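Local coordinates for geranyltranstransferase (Staphylococcus aureus, PDB 1RTR), which probably condenses isopentenyl diphosphate with allylic diphosphates to make farnesyl diphosphate, at residues Gly162-His174 against Ser243-Lys257. Residues are numbered along the deposited sequence; the frame is centred on the assembly and turned at random.
Sequences GQPIDLETLEMIH and STYVSLLGKDGAEDK
The backbone O of Q163 lies against CB of S243, the first modelled residue after the gap 230-242. I165 follows with its CG1 beside S243 OG, and its carbonyl O is touched by a methyl of L248, CD2, at 3.4 Å. D166 N-caps the helix that starts at L167: its OD1 accepts from T169 N (3.1 Å). L167 splits its two methyls. CG stands anti to the backbone N (chi1 -171°); CD1 then meets Y245 CE2 at 4.0 Å and L248, while CD2 meets L249 CD1 and K257 CE. This is a knob-into-hole fit within the largely helical isoprenoid synthase fold of the polyprenyl synthetase family, between helix 167-177 and the kinked first part of helix 245-270. The axes of 167-174 and 245-257 cross at -103°. T244 and S247 close the start of helix 245-270 as a capping box, and D219 of helix 197-227 takes the N-H of Y245. L170 puts CD1 over the centre of one Y245 ring face, a CH-pi contact 3.7 Å from the centroid, and rests its CG on L248 CD1. E171 CG lies 3.5 Å from Y245 OH. One water bridges E171 OE2 (2.7 Å) and Y245 OH. H174 meets Y245 rim to rim, the ring planes 23° apart.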
# COMPACT_ATOMS: atom_id res chain seq x y z
N GLY A 162 5.46 -15.50 22.39
CA GLY A 162 5.57 -16.14 23.70
C GLY A 162 4.60 -17.30 23.92
O GLY A 162 4.27 -17.60 25.07
N GLN A 163 4.14 -17.92 22.83
CA GLN A 163 3.34 -19.14 22.90
C GLN A 163 4.14 -20.27 22.28
O GLN A 163 4.99 -20.02 21.41
CB GLN A 163 2.01 -18.99 22.16
CG GLN A 163 1.18 -17.77 22.53
CD GLN A 163 0.51 -17.89 23.88
OE1 GLN A 163 -0.70 -18.14 23.96
NE2 GLN A 163 1.28 -17.72 24.96
N PRO A 164 3.90 -21.51 22.71
CA PRO A 164 4.54 -22.67 22.10
C PRO A 164 3.67 -23.21 20.97
O PRO A 164 2.78 -24.03 21.19
CB PRO A 164 4.64 -23.67 23.27
CG PRO A 164 3.76 -23.10 24.37
CD PRO A 164 3.02 -21.90 23.83
N ILE A 165 3.92 -22.70 19.77
CA ILE A 165 3.15 -23.09 18.59
C ILE A 165 3.80 -24.30 17.94
O ILE A 165 5.00 -24.50 18.09
CB ILE A 165 3.07 -21.90 17.61
CG1 ILE A 165 4.45 -21.26 17.39
CG2 ILE A 165 2.10 -20.84 18.15
CD1 ILE A 165 4.62 -20.58 16.06
N ASP A 166 3.00 -25.10 17.24
CA ASP A 166 3.52 -26.25 16.50
C ASP A 166 4.21 -25.88 15.16
O ASP A 166 4.25 -24.71 14.77
CB ASP A 166 2.43 -27.31 16.30
CG ASP A 166 1.25 -26.82 15.47
OD1 ASP A 166 1.44 -26.03 14.53
OD2 ASP A 166 0.08 -27.22 15.67
N LEU A 167 4.74 -26.88 14.47
CA LEU A 167 5.54 -26.66 13.27
C LEU A 167 4.75 -26.19 12.05
O LEU A 167 5.29 -25.48 11.21
CB LEU A 167 6.38 -27.90 12.94
CG LEU A 167 7.44 -27.78 11.84
CD1 LEU A 167 8.56 -26.84 12.26
CD2 LEU A 167 7.99 -29.14 11.46
N GLU A 168 3.48 -26.60 11.92
CA GLU A 168 2.68 -26.11 10.80
C GLU A 168 2.41 -24.61 10.93
O GLU A 168 2.41 -23.90 9.93
CB GLU A 168 1.38 -26.89 10.57
CG GLU A 168 1.00 -27.86 11.66
CD GLU A 168 0.14 -29.01 11.16
OE1 GLU A 168 -1.10 -28.83 11.10
OE2 GLU A 168 0.71 -30.08 10.83
N THR A 169 2.20 -24.14 12.16
CA THR A 169 2.03 -22.73 12.46
C THR A 169 3.31 -21.93 12.17
O THR A 169 3.26 -20.92 11.46
CB THR A 169 1.58 -22.54 13.94
OG1 THR A 169 0.33 -23.21 14.14
CG2 THR A 169 1.24 -21.06 14.25
N LEU A 170 4.43 -22.39 12.72
CA LEU A 170 5.75 -21.81 12.46
C LEU A 170 6.05 -21.67 10.96
O LEU A 170 6.56 -20.64 10.51
CB LEU A 170 6.83 -22.67 13.11
CG LEU A 170 8.09 -22.04 13.71
CD1 LEU A 170 9.29 -22.46 12.92
CD2 LEU A 170 8.04 -20.51 13.85
N GLU A 171 5.72 -22.70 10.20
CA GLU A 171 5.97 -22.68 8.77
C GLU A 171 5.01 -21.76 8.04
O GLU A 171 5.42 -21.08 7.09
CB GLU A 171 5.91 -24.09 8.19
CG GLU A 171 7.14 -24.91 8.50
CD GLU A 171 6.98 -26.34 8.07
OE1 GLU A 171 5.88 -26.91 8.28
OE2 GLU A 171 7.95 -26.89 7.51
N MET A 172 3.75 -21.74 8.48
CA MET A 172 2.76 -20.80 7.99
C MET A 172 3.25 -19.35 8.16
O MET A 172 3.15 -18.55 7.23
CB MET A 172 1.40 -21.01 8.68
CG MET A 172 0.24 -20.16 8.13
SD MET A 172 -0.05 -20.41 6.35
CE MET A 172 -1.18 -21.84 6.42
N ILE A 173 3.81 -19.04 9.34
CA ILE A 173 4.32 -17.70 9.60
C ILE A 173 5.43 -17.33 8.62
O ILE A 173 5.39 -16.25 8.04
CB ILE A 173 4.80 -17.53 11.05
CG1 ILE A 173 3.62 -17.59 12.02
CG2 ILE A 173 5.57 -16.23 11.24
CD1 ILE A 173 4.04 -17.89 13.45
N HIS A 174 6.40 -18.21 8.42
CA HIS A 174 7.59 -17.87 7.63
C HIS A 174 7.30 -17.84 6.13
O HIS A 174 7.87 -17.03 5.40
CB HIS A 174 8.76 -18.79 7.95
CG HIS A 174 9.33 -18.59 9.32
ND1 HIS A 174 9.66 -19.64 10.15
CD2 HIS A 174 9.60 -17.46 10.01
CE1 HIS A 174 10.13 -19.16 11.29
NE2 HIS A 174 10.10 -17.84 11.23
N SER A 243 9.99 -19.39 20.09
CA SER A 243 9.66 -20.67 19.48
C SER A 243 10.18 -20.76 18.03
O SER A 243 9.78 -19.98 17.16
CB SER A 243 8.15 -20.92 19.54
OG SER A 243 7.83 -22.17 18.97
N THR A 244 11.09 -21.71 17.78
CA THR A 244 11.91 -21.71 16.55
C THR A 244 12.09 -23.09 15.95
O THR A 244 11.54 -24.07 16.46
CB THR A 244 13.32 -21.12 16.82
OG1 THR A 244 14.13 -22.08 17.53
CG2 THR A 244 13.29 -19.88 17.75
N TYR A 245 12.88 -23.17 14.88
CA TYR A 245 13.16 -24.44 14.22
C TYR A 245 13.95 -25.40 15.10
O TYR A 245 13.63 -26.59 15.13
CB TYR A 245 13.86 -24.25 12.88
CG TYR A 245 12.89 -24.00 11.75
CD1 TYR A 245 12.71 -22.72 11.25
CD2 TYR A 245 12.14 -25.04 11.20
CE1 TYR A 245 11.81 -22.48 10.23
CE2 TYR A 245 11.24 -24.81 10.18
CZ TYR A 245 11.09 -23.52 9.70
OH TYR A 245 10.19 -23.25 8.69
N VAL A 246 14.96 -24.89 15.82
CA VAL A 246 15.76 -25.76 16.67
C VAL A 246 15.05 -26.12 17.98
O VAL A 246 15.29 -27.21 18.53
CB VAL A 246 17.26 -25.27 16.88
CG1 VAL A 246 17.60 -24.07 16.02
CG2 VAL A 246 17.59 -25.01 18.35
N SER A 247 14.18 -25.24 18.46
CA SER A 247 13.44 -25.49 19.70
C SER A 247 12.31 -26.49 19.50
O SER A 247 11.80 -27.07 20.47
CB SER A 247 12.90 -24.19 20.29
OG SER A 247 11.58 -23.92 19.83
N LEU A 248 11.90 -26.70 18.26
CA LEU A 248 10.86 -27.68 17.97
C LEU A 248 11.46 -29.01 17.50
O LEU A 248 10.95 -30.08 17.83
CB LEU A 248 9.89 -27.15 16.92
CG LEU A 248 8.94 -26.02 17.35
CD1 LEU A 248 8.42 -25.27 16.12
CD2 LEU A 248 7.78 -26.54 18.17
N LEU A 249 12.55 -28.94 16.74
CA LEU A 249 13.07 -30.09 16.02
C LEU A 249 14.40 -30.54 16.61
O LEU A 249 14.90 -31.63 16.30
CB LEU A 249 13.30 -29.71 14.55
CG LEU A 249 12.32 -30.10 13.44
CD1 LEU A 249 10.92 -30.45 13.94
CD2 LEU A 249 12.26 -28.97 12.43
N GLY A 250 14.94 -29.69 17.47
CA GLY A 250 16.31 -29.83 17.92
C GLY A 250 17.23 -29.43 16.78
O GLY A 250 16.78 -29.26 15.63
N LYS A 251 18.51 -29.32 17.10
CA LYS A 251 19.53 -28.91 16.16
C LYS A 251 19.60 -29.77 14.90
O LYS A 251 19.66 -29.25 13.79
CB LYS A 251 20.87 -28.91 16.87
CG LYS A 251 21.81 -27.83 16.42
CD LYS A 251 23.23 -28.22 16.71
CE LYS A 251 23.79 -29.12 15.62
NZ LYS A 251 24.86 -30.00 16.16
N ASP A 252 19.59 -31.09 15.05
CA ASP A 252 19.75 -31.98 13.89
C ASP A 252 18.52 -32.04 13.04
O ASP A 252 18.61 -32.23 11.82
CB ASP A 252 20.18 -33.39 14.31
CG ASP A 252 21.52 -33.40 14.99
OD1 ASP A 252 22.50 -32.89 14.40
OD2 ASP A 252 21.69 -33.89 16.13
N GLY A 253 17.36 -31.89 13.66
CA GLY A 253 16.10 -31.82 12.94
C GLY A 253 16.06 -30.60 12.03
O GLY A 253 15.65 -30.71 10.87
N ALA A 254 16.49 -29.46 12.56
CA ALA A 254 16.60 -28.22 11.80
C ALA A 254 17.56 -28.34 10.61
O ALA A 254 17.19 -28.02 9.47
CB ALA A 254 16.99 -27.07 12.69
N GLU A 255 18.78 -28.82 10.85
CA GLU A 255 19.72 -29.09 9.77
C GLU A 255 19.14 -30.01 8.70
O GLU A 255 19.37 -29.82 7.51
CB GLU A 255 21.02 -29.70 10.31
CG GLU A 255 22.01 -28.70 10.87
CD GLU A 255 23.13 -29.36 11.66
OE1 GLU A 255 23.26 -30.61 11.64
OE2 GLU A 255 23.91 -28.63 12.32
N ASP A 256 18.38 -31.02 9.13
CA ASP A 256 17.74 -31.94 8.19
C ASP A 256 16.73 -31.19 7.33
O ASP A 256 16.63 -31.42 6.12
CB ASP A 256 17.05 -33.09 8.93
CG ASP A 256 17.99 -34.24 9.24
OD1 ASP A 256 19.23 -34.03 9.30
OD2 ASP A 256 17.57 -35.41 9.45
N LYS A 257 15.98 -30.29 7.98
CA LYS A 257 14.96 -29.48 7.34
C LYS A 257 15.59 -28.56 6.29
O LYS A 257 15.14 -28.53 5.14
CB LYS A 257 14.20 -28.65 8.39
CG LYS A 257 12.75 -28.46 8.06
CD LYS A 257 12.08 -29.80 7.82
CE LYS A 257 10.76 -29.91 8.54
NZ LYS A 257 10.19 -31.26 8.23
O HOH W 1 10.07 -25.55 6.58